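Side-chain contact in DUF305 domain-containing protein (Deinococcus radiodurans R1, PDB 3BT5), which is of unknown function but folds as a mostly helical bundle and belongs to the DUF305 family, grouped with the ferritin-like proteins: residues P7-T10 against P11-Q15. Numbering follows the deposited sequence.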
loop_
_atom_site.group_PDB
_atom_site.type_symbol
_atom_site.label_atom_id
_atom_site.label_comp_id
_atom_site.label_asym_id
_atom_site.label_seq_id
_atom_site.Cartn_x
_atom_site.Cartn_y
_atom_site.Cartn_z
ATOM N N PRO A 7 2.861 -25.809 12.555
ATOM C CA PRO A 7 1.427 -25.535 12.687
ATOM C C PRO A 7 0.935 -24.591 11.583
ATOM O O PRO A 7 1.638 -23.649 11.219
ATOM C CB PRO A 7 1.323 -24.868 14.061
ATOM C CG PRO A 7 2.662 -24.224 14.272
ATOM C CD PRO A 7 3.675 -25.058 13.530
ATOM N N PRO A 8 -0.273 -24.839 11.053
ATOM C CA PRO A 8 -0.719 -24.078 9.884
ATOM C C PRO A 8 -1.059 -22.634 10.253
ATOM O O PRO A 8 -1.335 -22.339 11.428
ATOM C CB PRO A 8 -1.976 -24.833 9.420
ATOM C CG PRO A 8 -2.041 -26.096 10.257
ATOM C CD PRO A 8 -1.290 -25.797 11.512
ATOM N N ALA A 9 -1.019 -21.740 9.268
ATOM C CA ALA A 9 -1.373 -20.341 9.491
ATOM C C ALA A 9 -2.830 -20.255 9.948
ATOM O O ALA A 9 -3.685 -20.990 9.447
ATOM C CB ALA A 9 -1.185 -19.552 8.217
ATOM N N THR A 10 -3.115 -19.357 10.887
ATOM C CA THR A 10 -4.477 -19.213 11.408
ATOM C C THR A 10 -5.352 -18.495 10.378
ATOM O O THR A 10 -4.850 -17.810 9.492
ATOM C CB THR A 10 -4.501 -18.389 12.713
ATOM O OG1 THR A 10 -4.119 -17.044 12.410
ATOM C CG2 THR A 10 -3.534 -18.960 13.774
ATOM N N PRO A 11 -6.674 -18.647 10.485
ATOM C CA PRO A 11 -7.546 -17.895 9.576
ATOM C C PRO A 11 -7.293 -16.374 9.619
ATOM O O PRO A 11 -7.319 -15.710 8.574
ATOM C CB PRO A 11 -8.952 -18.245 10.086
ATOM C CG PRO A 11 -8.778 -19.638 10.679
ATOM C CD PRO A 11 -7.426 -19.593 11.338
ATOM N N GLN A 12 -7.009 -15.829 10.799
ATOM C CA GLN A 12 -6.672 -14.398 10.903
ATOM C C GLN A 12 -5.380 -14.073 10.147
ATOM O O GLN A 12 -5.289 -13.033 9.477
ATOM C CB GLN A 12 -6.547 -13.976 12.367
ATOM C CG GLN A 12 -6.051 -12.556 12.572
ATOM C CD GLN A 12 -5.803 -12.224 14.049
ATOM O OE1 GLN A 12 -5.432 -13.093 14.852
ATOM N NE2 GLN A 12 -5.970 -10.954 14.398
ATOM N N GLU A 13 -4.363 -14.940 10.259
ATOM C CA GLU A 13 -3.115 -14.702 9.534
ATOM C C GLU A 13 -3.312 -14.796 8.031
ATOM O O GLU A 13 -2.771 -13.984 7.260
ATOM C CB GLU A 13 -2.037 -15.701 9.977
ATOM C CG GLU A 13 -1.554 -15.434 11.388
ATOM C CD GLU A 13 -0.660 -16.534 11.940
ATOM O OE1 GLU A 13 -0.857 -17.729 11.626
ATOM O OE2 GLU A 13 0.245 -16.177 12.711
ATOM N N VAL A 14 -4.067 -15.797 7.591
ATOM C CA VAL A 14 -4.337 -15.950 6.162
ATOM C C VAL A 14 -5.067 -14.704 5.635
ATOM O O VAL A 14 -4.679 -14.123 4.607
ATOM C CB VAL A 14 -5.160 -17.218 5.896
ATOM C CG1 VAL A 14 -5.605 -17.283 4.421
ATOM C CG2 VAL A 14 -4.338 -18.456 6.273
ATOM N N GLN A 15 -6.112 -14.274 6.338
ATOM C CA GLN A 15 -6.853 -13.113 5.861
ATOM C C GLN A 15 -5.976 -11.856 5.843
ATOM O O GLN A 15 -6.068 -11.027 4.924
ATOM C CB GLN A 15 -8.072 -12.857 6.746
ATOM C CG GLN A 15 -8.751 -11.514 6.382
ATOM C CD GLN A 15 -9.885 -11.131 7.324
ATOM O OE1 GLN A 15 -9.665 -10.641 8.428
ATOM N NE2 GLN A 15 -11.098 -11.379 6.889
HETATM O O HOH W 1 0.251 -19.875 12.944
HETATM O O HOH W 2 -3.629 -15.199 14.296
#
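T10 and E13 bond to each other in both directions where the chain enters helix 11-37. The hydroxyl OG1 of T10, set between its own backbone N and carbonyl carbon (chi1 67°), accepts from E13 N at 3.0 Å. In return, T10 N donates to E13 OE1 at 2.9 Å, nearly straight. It reaches the anti side of the carboxylate, 20° out of its plane. This exchange is a capping box: threonine's short hydroxyl can replace a missing carbonyl, and glutamate is long enough to return to the N-cap amide. P11, with no N-H to satisfy, fits the first turn. The more closely packed side lies inward, where V14 N donates to T10 O and V14 CG2 comes within 3.3 Å of T10 O. Small A9 and branched V14 make ordinary apolar contact, both against W68 of helix 41-68. E13 is buried too, its OE2 accepting from R131 N. Shortened to an alanine here, the side chain would probably leave the backbone N-H groups of T10 and R131 without the two carboxylate oxygens that accept from them. Toward solvent the links are indirect: one water joins E13 OE1 to P8 O by a long bond, another T10 OG1 to the amide oxygen of extended Q12.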